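Hypothetical protein (Sus scrofa, PDB 3WOC) is of unknown function but, as a prostate-derived jacalin-like lectin of boar sperm, binds heparin and may take part in capacitation. Local coordinates at residues Val31-Leu36 with Gly56-Glu61; Gly35-Ile40 with Gln82-Ile87; Tyr52-Gly57 with Gly120-Tyr125. One frame throughout, in Å; residues are numbered along the deposited sequence.

Contact 1 of 3, residues Val31-Leu36 with Gly56-Glu61; sequences VGPVGL and GGKAHE. With SO4 (sulfate ion), chain G.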
ATOM      1  N   VAL A  31       6.856  -2.070  -9.183  1.00 36.10           N
ATOM      2  CA  VAL A  31       6.752  -3.456  -9.628  1.00 36.21           C
ATOM      3  C   VAL A  31       7.992  -3.852 -10.436  1.00 36.29           C
ATOM      4  O   VAL A  31       8.460  -3.091 -11.290  1.00 36.39           O
ATOM      5  CB  VAL A  31       5.455  -3.686 -10.453  1.00 36.22           C
ATOM      6  CG1 VAL A  31       5.394  -5.104 -11.015  1.00 36.44           C
ATOM      7  CG2 VAL A  31       4.219  -3.406  -9.601  1.00 36.30           C
ATOM      8  N   GLY A  32       8.525  -5.038 -10.147  1.00 36.31           N
ATOM      9  CA  GLY A  32       9.684  -5.570 -10.862  1.00 36.01           C
ATOM     10  C   GLY A  32       9.287  -6.446 -12.037  1.00 35.90           C
ATOM     11  O   GLY A  32       8.129  -6.864 -12.132  1.00 35.96           O
ATOM     12  N   PRO A  33      10.248  -6.731 -12.944  1.00 35.75           N
ATOM     13  CA  PRO A  33      10.041  -7.558 -14.144  1.00 35.50           C
ATOM     14  C   PRO A  33       9.316  -8.892 -13.925  1.00 35.12           C
ATOM     15  O   PRO A  33       8.715  -9.417 -14.866  1.00 35.10           O
ATOM     16  CB  PRO A  33      11.472  -7.812 -14.657  1.00 35.61           C
ATOM     17  CG  PRO A  33      12.396  -7.301 -13.582  1.00 35.75           C
ATOM     18  CD  PRO A  33      11.634  -6.237 -12.872  1.00 35.79           C
ATOM     19  N   VAL A  34       9.370  -9.434 -12.708  1.00 34.63           N
ATOM     20  CA  VAL A  34       8.698 -10.706 -12.399  1.00 33.98           C
ATOM     21  C   VAL A  34       7.244 -10.511 -11.942  1.00 33.48           C
ATOM     22  O   VAL A  34       6.475 -11.472 -11.846  1.00 33.52           O
ATOM     23  CB  VAL A  34       9.494 -11.571 -11.382  1.00 34.10           C
ATOM     24  CG1 VAL A  34      10.898 -11.865 -11.909  1.00 34.06           C
ATOM     25  CG2 VAL A  34       9.555 -10.902 -10.013  1.00 33.91           C
ATOM     26  N   GLY A  35       6.878  -9.262 -11.665  1.00 32.75           N
ATOM     27  CA  GLY A  35       5.498  -8.913 -11.345  1.00 32.00           C
ATOM     28  C   GLY A  35       5.119  -8.939  -9.875  1.00 31.46           C
ATOM     29  O   GLY A  35       3.950  -9.134  -9.541  1.00 31.44           O
ATOM     30  N   LEU A  36       6.098  -8.752  -8.993  1.00 30.79           N
ATOM     31  CA  LEU A  36       5.811  -8.628  -7.566  1.00 30.43           C
ATOM     32  C   LEU A  36       5.972  -7.183  -7.107  1.00 30.31           C
ATOM     33  O   LEU A  36       6.708  -6.405  -7.720  1.00 30.49           O
ATOM     34  CB  LEU A  36       6.672  -9.589  -6.724  1.00 30.41           C
ATOM     35  CG  LEU A  36       8.197  -9.469  -6.651  1.00 30.09           C
ATOM     36  CD1 LEU A  36       8.639  -8.434  -5.627  1.00 29.86           C
ATOM     37  CD2 LEU A  36       8.802 -10.816  -6.309  1.00 30.02           C
ATOM     38  N   GLY A  56      14.216  -0.656  -6.516  1.00 36.99           N
ATOM     39  CA  GLY A  56      14.133  -1.267  -7.841  1.00 37.19           C
ATOM     40  C   GLY A  56      12.720  -1.309  -8.384  1.00 37.48           C
ATOM     41  O   GLY A  56      11.766  -0.939  -7.695  1.00 37.49           O
ATOM     42  N   GLY A  57      12.592  -1.770  -9.627  1.00 37.69           N
ATOM     43  CA  GLY A  57      11.305  -1.838 -10.307  1.00 38.06           C
ATOM     44  C   GLY A  57      10.891  -0.503 -10.901  1.00 38.49           C
ATOM     45  O   GLY A  57      11.592   0.504 -10.750  1.00 38.21           O
ATOM     46  N   LYS A  58       9.749  -0.501 -11.585  1.00 38.88           N
ATOM     47  CA  LYS A  58       9.217   0.719 -12.190  1.00 39.39           C
ATOM     48  C   LYS A  58       8.010   1.255 -11.424  1.00 39.45           C
ATOM     49  O   LYS A  58       7.151   0.491 -10.984  1.00 39.36           O
ATOM     50  CB  LYS A  58       8.891   0.525 -13.684  1.00 39.53           C
ATOM     51  CG  LYS A  58       8.341  -0.850 -14.086  1.00 40.26           C
ATOM     52  CD  LYS A  58       9.440  -1.759 -14.654  1.00 41.30           C
ATOM     53  CE  LYS A  58       8.974  -3.207 -14.806  1.00 41.29           C
ATOM     54  NZ  LYS A  58       8.017  -3.391 -15.937  1.00 41.57           N
ATOM     55  N   ALA A  59       7.963   2.577 -11.274  1.00 39.71           N
ATOM     56  CA  ALA A  59       6.905   3.255 -10.529  1.00 39.93           C
ATOM     57  C   ALA A  59       5.572   3.243 -11.263  1.00 40.08           C
ATOM     58  O   ALA A  59       5.499   3.564 -12.451  1.00 40.30           O
ATOM     59  CB  ALA A  59       7.315   4.690 -10.208  1.00 39.96           C
ATOM     60  N   HIS A  60       4.526   2.857 -10.540  1.00 40.20           N
ATOM     61  CA  HIS A  60       3.154   2.931 -11.020  1.00 40.37           C
ATOM     62  C   HIS A  60       2.376   3.787 -10.028  1.00 40.29           C
ATOM     63  O   HIS A  60       2.568   3.658  -8.817  1.00 40.42           O
ATOM     64  CB  HIS A  60       2.526   1.540 -11.096  1.00 40.55           C
ATOM     65  CG  HIS A  60       3.259   0.584 -11.986  1.00 41.46           C
ATOM     66  ND1 HIS A  60       4.474   0.028 -11.645  1.00 41.94           N
ATOM     67  CD2 HIS A  60       2.934   0.067 -13.194  1.00 42.09           C
ATOM     68  CE1 HIS A  60       4.872  -0.781 -12.611  1.00 42.37           C
ATOM     69  NE2 HIS A  60       3.955  -0.776 -13.562  1.00 42.53           N
ATOM     70  N   GLU A  61       1.505   4.656 -10.531  1.00 40.06           N
ATOM     71  CA  GLU A  61       0.768   5.573  -9.665  1.00 39.85           C
ATOM     72  C   GLU A  61      -0.737   5.584  -9.907  1.00 39.50           C
ATOM     73  O   GLU A  61      -1.198   5.509 -11.048  1.00 39.57           O
ATOM     74  CB  GLU A  61       1.308   6.997  -9.810  1.00 39.88           C
ATOM     75  CG  GLU A  61       2.640   7.244  -9.127  1.00 40.20           C
ATOM     76  CD  GLU A  61       3.270   8.567  -9.524  1.00 40.41           C
ATOM     77  OE1 GLU A  61       4.512   8.676  -9.456  1.00 41.76           O
ATOM     78  OE2 GLU A  61       2.530   9.499  -9.908  1.00 41.49           O
TER
HETATM   79  S   SO4 G 201      11.959  -8.264  -9.178  1.00 47.47           S
HETATM   80  O1  SO4 G 201      12.712  -9.410  -8.668  1.00 48.11           O
HETATM   81  O2  SO4 G 201      10.733  -8.113  -8.407  1.00 47.83           O
HETATM   82  O3  SO4 G 201      11.608  -8.481 -10.576  1.00 47.44           O
HETATM   83  O4  SO4 G 201      12.767  -7.055  -9.057  1.00 47.71           O

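Contact 2 of 3, residues Gly35-Ile40 with Gln82-Ile87; sequences GLIKSI and QHVTLI. With SO4 (sulfate ion), chain G.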
ATOM      1  N   GLY A  35       6.878  -9.262 -11.665  1.00 32.75           N
ATOM      2  CA  GLY A  35       5.498  -8.913 -11.345  1.00 32.00           C
ATOM      3  C   GLY A  35       5.119  -8.939  -9.875  1.00 31.46           C
ATOM      4  O   GLY A  35       3.950  -9.134  -9.541  1.00 31.44           O
ATOM      5  N   LEU A  36       6.098  -8.752  -8.993  1.00 30.79           N
ATOM      6  CA  LEU A  36       5.811  -8.628  -7.566  1.00 30.43           C
ATOM      7  C   LEU A  36       5.972  -7.183  -7.107  1.00 30.31           C
ATOM      8  O   LEU A  36       6.708  -6.405  -7.720  1.00 30.49           O
ATOM      9  CB  LEU A  36       6.672  -9.589  -6.724  1.00 30.41           C
ATOM     10  CG  LEU A  36       8.197  -9.469  -6.651  1.00 30.09           C
ATOM     11  CD1 LEU A  36       8.639  -8.434  -5.627  1.00 29.86           C
ATOM     12  CD2 LEU A  36       8.802 -10.816  -6.309  1.00 30.02           C
ATOM     13  N   ILE A  37       5.287  -6.832  -6.026  1.00 30.09           N
ATOM     14  CA  ILE A  37       5.368  -5.483  -5.481  1.00 29.91           C
ATOM     15  C   ILE A  37       6.594  -5.359  -4.581  1.00 29.88           C
ATOM     16  O   ILE A  37       6.723  -6.066  -3.590  1.00 29.85           O
ATOM     17  CB  ILE A  37       4.051  -5.062  -4.774  1.00 29.78           C
ATOM     18  CG1 ILE A  37       2.927  -4.966  -5.814  1.00 29.66           C
ATOM     19  CG2 ILE A  37       4.236  -3.737  -4.024  1.00 29.35           C
ATOM     20  CD1 ILE A  37       1.531  -4.836  -5.247  1.00 30.38           C
ATOM     21  N   LYS A  38       7.488  -4.449  -4.956  1.00 30.13           N
ATOM     22  CA  LYS A  38       8.788  -4.293  -4.314  1.00 30.23           C
ATOM     23  C   LYS A  38       8.763  -3.282  -3.178  1.00 30.58           C
ATOM     24  O   LYS A  38       9.416  -3.478  -2.150  1.00 30.61           O
ATOM     25  CB  LYS A  38       9.842  -3.886  -5.345  1.00 30.13           C
ATOM     26  CG  LYS A  38      10.055  -4.902  -6.457  1.00 29.77           C
ATOM     27  CD  LYS A  38      11.204  -4.504  -7.374  1.00 30.10           C
ATOM     28  CE  LYS A  38      12.559  -4.539  -6.668  1.00 29.43           C
ATOM     29  NZ  LYS A  38      12.968  -5.910  -6.272  1.00 28.96           N
ATOM     30  N   SER A  39       8.016  -2.200  -3.379  1.00 30.96           N
ATOM     31  CA  SER A  39       7.896  -1.128  -2.399  1.00 31.44           C
ATOM     32  C   SER A  39       6.652  -0.290  -2.674  1.00 31.88           C
ATOM     33  O   SER A  39       6.114  -0.319  -3.785  1.00 31.85           O
ATOM     34  CB  SER A  39       9.141  -0.238  -2.420  1.00 31.28           C
ATOM     35  OG  SER A  39       9.353   0.320  -3.702  1.00 31.89           O
ATOM     36  N   ILE A  40       6.179   0.434  -1.661  1.00 32.42           N
ATOM     37  CA  ILE A  40       5.136   1.437  -1.883  1.00 32.94           C
ATOM     38  C   ILE A  40       5.525   2.822  -1.381  1.00 33.26           C
ATOM     39  O   ILE A  40       6.475   2.985  -0.611  1.00 33.43           O
ATOM     40  CB  ILE A  40       3.718   1.039  -1.334  1.00 32.93           C
ATOM     41  CG1 ILE A  40       3.624   1.204   0.194  1.00 33.40           C
ATOM     42  CG2 ILE A  40       3.270  -0.338  -1.862  1.00 33.15           C
ATOM     43  CD1 ILE A  40       3.835  -0.058   0.993  1.00 33.86           C
ATOM     44  N   GLN A  82       1.983  -9.924  -4.442  1.00 25.29           N
ATOM     45  CA  GLN A  82       1.967 -10.015  -5.905  1.00 25.92           C
ATOM     46  C   GLN A  82       1.175  -8.887  -6.545  1.00 26.30           C
ATOM     47  O   GLN A  82       1.667  -8.188  -7.429  1.00 26.25           O
ATOM     48  CB  GLN A  82       1.368 -11.353  -6.360  1.00 25.85           C
ATOM     49  CG  GLN A  82       2.236 -12.580  -6.123  1.00 26.23           C
ATOM     50  CD  GLN A  82       3.416 -12.676  -7.070  1.00 26.72           C
ATOM     51  OE1 GLN A  82       3.477 -11.991  -8.094  1.00 27.42           O
ATOM     52  NE2 GLN A  82       4.365 -13.537  -6.730  1.00 27.27           N
ATOM     53  N   HIS A  83      -0.060  -8.722  -6.088  1.00 27.00           N
ATOM     54  CA  HIS A  83      -1.024  -7.865  -6.756  1.00 27.60           C
ATOM     55  C   HIS A  83      -1.836  -7.060  -5.749  1.00 27.97           C
ATOM     56  O   HIS A  83      -2.202  -7.560  -4.684  1.00 27.72           O
ATOM     57  CB  HIS A  83      -1.951  -8.724  -7.626  1.00 27.68           C
ATOM     58  CG  HIS A  83      -3.087  -7.969  -8.244  1.00 28.20           C
ATOM     59  ND1 HIS A  83      -2.954  -7.246  -9.410  1.00 28.52           N
ATOM     60  CD2 HIS A  83      -4.379  -7.831  -7.861  1.00 28.30           C
ATOM     61  CE1 HIS A  83      -4.113  -6.693  -9.717  1.00 28.92           C
ATOM     62  NE2 HIS A  83      -4.994  -7.033  -8.794  1.00 28.88           N
ATOM     63  N   VAL A  84      -2.098  -5.805  -6.099  1.00 28.63           N
ATOM     64  CA  VAL A  84      -3.026  -4.957  -5.361  1.00 29.16           C
ATOM     65  C   VAL A  84      -3.908  -4.188  -6.345  1.00 29.59           C
ATOM     66  O   VAL A  84      -3.409  -3.592  -7.299  1.00 29.63           O
ATOM     67  CB  VAL A  84      -2.271  -4.022  -4.370  1.00 29.10           C
ATOM     68  CG1 VAL A  84      -2.819  -2.610  -4.379  1.00 29.44           C
ATOM     69  CG2 VAL A  84      -2.309  -4.600  -2.963  1.00 29.02           C
ATOM     70  N   THR A  85      -5.221  -4.255  -6.138  1.00 30.27           N
ATOM     71  CA  THR A  85      -6.155  -3.345  -6.805  1.00 30.97           C
ATOM     72  C   THR A  85      -6.919  -2.511  -5.780  1.00 31.19           C
ATOM     73  O   THR A  85      -7.637  -3.041  -4.928  1.00 31.33           O
ATOM     74  CB  THR A  85      -7.127  -4.041  -7.806  1.00 31.02           C
ATOM     75  OG1 THR A  85      -8.307  -3.237  -7.971  1.00 31.77           O
ATOM     76  CG2 THR A  85      -7.545  -5.391  -7.318  1.00 31.46           C
ATOM     77  N   LEU A  86      -6.734  -1.198  -5.879  1.00 31.45           N
ATOM     78  CA  LEU A  86      -7.345  -0.235  -4.977  1.00 31.67           C
ATOM     79  C   LEU A  86      -8.636   0.280  -5.587  1.00 31.88           C
ATOM     80  O   LEU A  86      -8.661   0.664  -6.757  1.00 31.82           O
ATOM     81  CB  LEU A  86      -6.394   0.938  -4.751  1.00 31.65           C
ATOM     82  CG  LEU A  86      -4.916   0.631  -4.503  1.00 31.83           C
ATOM     83  CD1 LEU A  86      -4.084   1.814  -4.920  1.00 31.75           C
ATOM     84  CD2 LEU A  86      -4.656   0.280  -3.046  1.00 32.42           C
ATOM     85  N   ILE A  87      -9.708   0.287  -4.800  1.00 32.11           N
ATOM     86  CA  ILE A  87     -10.992   0.774  -5.294  1.00 32.57           C
ATOM     87  C   ILE A  87     -11.396   2.065  -4.565  1.00 32.69           C
ATOM     88  O   ILE A  87     -11.223   2.185  -3.351  1.00 32.54           O
ATOM     89  CB  ILE A  87     -12.101  -0.352  -5.302  1.00 32.72           C
ATOM     90  CG1 ILE A  87     -13.292  -0.030  -4.394  1.00 32.96           C
ATOM     91  CG2 ILE A  87     -11.510  -1.744  -5.023  1.00 32.85           C
ATOM     92  CD1 ILE A  87     -14.501   0.477  -5.151  1.00 34.00           C
TER
HETATM   93  S   SO4 G 201      11.959  -8.264  -9.178  1.00 47.47           S
HETATM   94  O1  SO4 G 201      12.712  -9.410  -8.668  1.00 48.11           O
HETATM   95  O2  SO4 G 201      10.733  -8.113  -8.407  1.00 47.83           O
HETATM   96  O3  SO4 G 201      11.608  -8.481 -10.576  1.00 47.44           O
HETATM   97  O4  SO4 G 201      12.767  -7.055  -9.057  1.00 47.71           O

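Contact 3 of 3, residues Tyr52-Gly57 with Gly120-Tyr125; sequences YGIPGG and GQFWLY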
ATOM      1  N   TYR A  52       8.929   2.630   1.057  1.00 37.44           N
ATOM      2  CA  TYR A  52       8.820   1.483   1.948  1.00 36.96           C
ATOM      3  C   TYR A  52       8.886   0.152   1.214  1.00 36.59           C
ATOM      4  O   TYR A  52       7.900  -0.306   0.640  1.00 36.45           O
ATOM      5  CB  TYR A  52       7.564   1.586   2.821  1.00 36.91           C
ATOM      6  CG  TYR A  52       7.612   2.751   3.787  1.00 36.68           C
ATOM      7  CD1 TYR A  52       8.608   2.832   4.758  1.00 36.08           C
ATOM      8  CD2 TYR A  52       6.669   3.776   3.722  1.00 36.30           C
ATOM      9  CE1 TYR A  52       8.660   3.894   5.642  1.00 36.44           C
ATOM     10  CE2 TYR A  52       6.717   4.848   4.603  1.00 36.22           C
ATOM     11  CZ  TYR A  52       7.714   4.898   5.561  1.00 36.63           C
ATOM     12  OH  TYR A  52       7.775   5.951   6.441  1.00 36.96           O
ATOM     13  N   GLY A  53      10.069  -0.454   1.245  1.00 36.37           N
ATOM     14  CA  GLY A  53      10.299  -1.767   0.658  1.00 36.12           C
ATOM     15  C   GLY A  53      11.694  -1.879   0.084  1.00 36.04           C
ATOM     16  O   GLY A  53      12.619  -1.207   0.541  1.00 35.78           O
ATOM     17  N   ILE A  54      11.835  -2.733  -0.928  1.00 36.12           N
ATOM     18  CA  ILE A  54      13.119  -2.979  -1.582  1.00 36.22           C
ATOM     19  C   ILE A  54      13.252  -2.118  -2.842  1.00 36.40           C
ATOM     20  O   ILE A  54      12.347  -2.114  -3.680  1.00 36.36           O
ATOM     21  CB  ILE A  54      13.320  -4.497  -1.905  1.00 36.20           C
ATOM     22  CG1 ILE A  54      13.640  -5.284  -0.633  1.00 36.12           C
ATOM     23  CG2 ILE A  54      14.440  -4.726  -2.923  1.00 35.77           C
ATOM     24  CD1 ILE A  54      12.429  -5.765   0.112  1.00 36.24           C
ATOM     25  N   PRO A  55      14.381  -1.385  -2.972  1.00 36.53           N
ATOM     26  CA  PRO A  55      14.681  -0.551  -4.139  1.00 36.65           C
ATOM     27  C   PRO A  55      14.624  -1.331  -5.446  1.00 36.78           C
ATOM     28  O   PRO A  55      14.944  -2.521  -5.470  1.00 36.74           O
ATOM     29  CB  PRO A  55      16.121  -0.093  -3.882  1.00 36.72           C
ATOM     30  CG  PRO A  55      16.275  -0.145  -2.411  1.00 36.75           C
ATOM     31  CD  PRO A  55      15.462  -1.323  -1.968  1.00 36.57           C
ATOM     32  N   GLY A  56      14.216  -0.656  -6.516  1.00 36.99           N
ATOM     33  CA  GLY A  56      14.133  -1.267  -7.841  1.00 37.19           C
ATOM     34  C   GLY A  56      12.720  -1.309  -8.384  1.00 37.48           C
ATOM     35  O   GLY A  56      11.766  -0.939  -7.695  1.00 37.49           O
ATOM     36  N   GLY A  57      12.592  -1.770  -9.627  1.00 37.69           N
ATOM     37  CA  GLY A  57      11.305  -1.838 -10.307  1.00 38.06           C
ATOM     38  C   GLY A  57      10.891  -0.503 -10.901  1.00 38.49           C
ATOM     39  O   GLY A  57      11.592   0.504 -10.750  1.00 38.21           O
ATOM     40  N   GLY A 120       3.546  -2.789   7.093  1.00 24.62           N
ATOM     41  CA  GLY A 120       3.921  -4.070   6.533  1.00 24.65           C
ATOM     42  C   GLY A 120       5.326  -4.556   6.791  1.00 24.77           C
ATOM     43  O   GLY A 120       6.100  -3.944   7.535  1.00 24.59           O
ATOM     44  N   GLN A 121       5.626  -5.683   6.152  1.00 24.76           N
ATOM     45  CA  GLN A 121       6.892  -6.379   6.265  1.00 24.86           C
ATOM     46  C   GLN A 121       7.498  -6.496   4.866  1.00 24.97           C
ATOM     47  O   GLN A 121       6.789  -6.791   3.902  1.00 24.93           O
ATOM     48  CB  GLN A 121       6.641  -7.771   6.856  1.00 24.71           C
ATOM     49  CG  GLN A 121       7.876  -8.643   7.051  1.00 24.89           C
ATOM     50  CD  GLN A 121       7.522 -10.085   7.350  1.00 25.14           C
ATOM     51  OE1 GLN A 121       7.788 -10.587   8.442  1.00 25.89           O
ATOM     52  NE2 GLN A 121       6.896 -10.758   6.387  1.00 25.36           N
ATOM     53  N   PHE A 122       8.801  -6.252   4.759  1.00 25.06           N
ATOM     54  CA  PHE A 122       9.523  -6.453   3.498  1.00 25.42           C
ATOM     55  C   PHE A 122      10.860  -7.146   3.728  1.00 25.79           C
ATOM     56  O   PHE A 122      11.439  -7.043   4.812  1.00 26.03           O
ATOM     57  CB  PHE A 122       9.693  -5.140   2.722  1.00 25.05           C
ATOM     58  CG  PHE A 122      10.550  -4.114   3.412  1.00 24.66           C
ATOM     59  CD1 PHE A 122      11.933  -4.127   3.266  1.00 24.36           C
ATOM     60  CD2 PHE A 122       9.970  -3.106   4.176  1.00 24.50           C
ATOM     61  CE1 PHE A 122      12.726  -3.170   3.888  1.00 23.27           C
ATOM     62  CE2 PHE A 122      10.751  -2.151   4.796  1.00 23.91           C
ATOM     63  CZ  PHE A 122      12.133  -2.182   4.649  1.00 24.25           C
ATOM     64  N   TRP A 123      11.355  -7.851   2.716  1.00 26.15           N
ATOM     65  CA  TRP A 123      12.552  -8.665   2.918  1.00 26.46           C
ATOM     66  C   TRP A 123      13.544  -8.677   1.744  1.00 26.66           C
ATOM     67  O   TRP A 123      14.528  -7.929   1.757  1.00 27.44           O
ATOM     68  CB  TRP A 123      12.155 -10.081   3.382  1.00 26.49           C
ATOM     69  CG  TRP A 123      13.267 -11.078   3.420  1.00 26.58           C
ATOM     70  CD1 TRP A 123      14.452 -10.969   4.095  1.00 26.59           C
ATOM     71  CD2 TRP A 123      13.292 -12.353   2.766  1.00 26.54           C
ATOM     72  NE1 TRP A 123      15.216 -12.094   3.892  1.00 26.68           N
ATOM     73  CE2 TRP A 123      14.530 -12.960   3.082  1.00 26.54           C
ATOM     74  CE3 TRP A 123      12.392 -13.041   1.940  1.00 26.22           C
ATOM     75  CZ2 TRP A 123      14.892 -14.222   2.598  1.00 26.73           C
ATOM     76  CZ3 TRP A 123      12.752 -14.297   1.458  1.00 26.58           C
ATOM     77  CH2 TRP A 123      13.993 -14.873   1.790  1.00 26.60           C
ATOM     78  N   LEU A 124      13.300  -9.506   0.737  1.00 26.33           N
ATOM     79  CA  LEU A 124      14.339  -9.781  -0.258  1.00 26.23           C
ATOM     80  C   LEU A 124      14.108  -9.042  -1.576  1.00 25.92           C
ATOM     81  O   LEU A 124      14.912  -8.199  -1.976  1.00 25.98           O
ATOM     82  CB  LEU A 124      14.454 -11.296  -0.482  1.00 26.09           C
ATOM     83  CG  LEU A 124      15.370 -11.902  -1.544  1.00 26.10           C
ATOM     84  CD1 LEU A 124      16.846 -11.659  -1.256  1.00 26.20           C
ATOM     85  CD2 LEU A 124      15.077 -13.388  -1.597  1.00 26.36           C
ATOM     86  N   TYR A 125      12.998  -9.363  -2.232  1.00 25.61           N
ATOM     87  CA  TYR A 125      12.666  -8.785  -3.529  1.00 25.39           C
ATOM     88  C   TYR A 125      11.561  -7.744  -3.411  1.00 25.09           C
ATOM     89  O   TYR A 125      11.369  -6.929  -4.312  1.00 25.14           O
ATOM     90  CB  TYR A 125      12.236  -9.882  -4.501  1.00 25.55           C
ATOM     91  CG  TYR A 125      13.284 -10.945  -4.740  1.00 25.79           C
ATOM     92  CD1 TYR A 125      12.975 -12.295  -4.592  1.00 26.04           C
ATOM     93  CD2 TYR A 125      14.587 -10.601  -5.114  1.00 25.66           C
ATOM     94  CE1 TYR A 125      13.931 -13.278  -4.819  1.00 25.91           C
ATOM     95  CE2 TYR A 125      15.547 -11.573  -5.337  1.00 26.00           C
ATOM     96  CZ  TYR A 125      15.214 -12.908  -5.186  1.00 26.02           C
ATOM     97  OH  TYR A 125      16.165 -13.875  -5.409  1.00 26.91           O
TER

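Contact 1 of 3, residues Val31-Leu36 with Gly56-Glu61
Val31 and Lys58 illustrate how a strand edge is closed by paired backbone groups while the side chains merely line the seam. The two form an antiparallel hydrogen-bonded pair: Val31 N donates to Lys58 O at 3.1 Å (166°), and Lys58 N returns the bond to Val31 O at 2.9 Å (161°). Lys58 O has a further, weak donor in His60 ND1, at 2.8 Å but strongly bent (116°); the same nitrogen also makes a weak bond to Val29 O on strand 24-31. The imidazole crosses the Val31 side chain at about a right angle, with His60 CE1 3.7 Å from Val31 CB.

The Lys58 chain bends at chi2, and its CG, CD and CE all run past Val31 O, CE at 3.6 Å. Gly57, at positive phi, brings its CA within 3.3 Å of that oxygen.

Beyond the pair the chain folds into a type I turn from Gly32 to Gly35, closed by Gly35 N bonding to Gly32 O at 2.7 Å. Within the turn, Val34 N donates to a sulfate, meeting its O3 at 3.2 Å. The bond between strands therefore depends on main-chain polarity, and the adjoining turn offers an N-H that can receive an anion. The sulfate probably came from the crystallisation liquor, yet its placement is consistent with a heparin-binding protein.

Contact 2 of 3, residues Gly35-Ile40 with Gln82-Ile87
The flat group that matters here is the peptide joining His83 to Val84, and Ile37 sits over one face of it. Its CD1 lies 3.9 Å from Val84 N and only slightly farther from His83 C, almost straight above the peptide plane. The His83 imidazole is the other flat group, but it leaves the strand on the side remote from Ile37, where ND1 is hydrogen-bonded to Gly97 O. The amide end of Gln82 swings back beside the Gly35 carbonyl, although the CB of Gln82 points the other way.

Ile37 reaches the peptide by an outstretched branch. CG1 stands anti to its carbonyl carbon (chi1 -66°), and chi2 of 168° extends CD1 away from the strand. CG1 passes Gln82 O at 3.8 Å, and CD1 ends 4.0 Å from Val84 CB, the two side chains crossing at about a right angle. Where the backbones come together, Gly35 O and Gln82 O stand 3.3 Å apart; both are acceptors and cannot bond each other. Gln82 and His83 together face a single residue of strand 70-77, a classic beta bulge.

Between the two segments Ile37 supplies the apolar contact, and just beside it a backbone hydrogen bond between Ile37 and Leu81 ties the two sheets. Strands 37-40 and 82-87 approach to 7.9 Å with their directions 45° apart, as expected of separate walls and not of neighbours in one sheet. Ile37 also packs on Val29 of strand 24-31 in its own sheet. Farther along strand 81-88, Leu86 continues the interior by touching Ile27 of strand 24-31, Ile73 of strand 70-77 and Phe96 of strand 93-97.

Contact 3 of 3, residues Tyr52-Gly57 with Gly120-Tyr125
Two torsions set up the meeting of Phe122 with Gly53 and Ile54. In Phe122, chi1 of 65° puts CG between the backbone N and the carbonyl carbon, and the ring comes to lie against Gly53. In Ile54, chi2 of 87° turns CD1 toward the loop after strand 114-122.

Gly53 CA stands over one face of the Phe122 ring, 3.8 Å from its centroid and 18° off the normal, a CH-pi contact in which backbone alone meets one face of the ring. Ile54 CD1 approaches the same ring obliquely, 3.6 Å from Phe122 CD1. The isoleucine also meets three successive carbonyls of the loop: CD1 is 3.4 Å from Trp123 O, CG1 is 3.5 Å from Leu124 O, and CB is 3.9 Å from Tyr125 O.

The CB atoms of Trp123, Leu124 and Tyr125 point away from segment 52-57, and Leu124 CG lies over the centre of the Tyr125 ring. Phe122 also packs on Ser12 and Phe14 of strand 12-17. The arrangement joins two walls of a beta-prism at one end, and the loop probably corresponds to the one that helps form the sugar site in jacalin-related lectins.

In the fold
All three contacts gather at one end of the beta-prism: contact 2 is centred about 8 Å from contact 1 and about 11 Å from contact 3, and contacts 1 and 3 are likewise about 11 Å apart. Lys38 ties them together. Its NZ binds O4 of the sulfate at 3.0 Å, the same ion that the turn of contact 1 holds, and probably also bonds Tyr125 O of contact 3 at 2.7 Å. Lys38 O in turn probably accepts Ile54 N at 2.8 Å, pairing strands 37-44 and 47-53. Leu36 CD1 reaches the same Tyr125 O at 3.4 Å. Turn, lysine and loop thus border one anion position, consistent with a glycan-binding end.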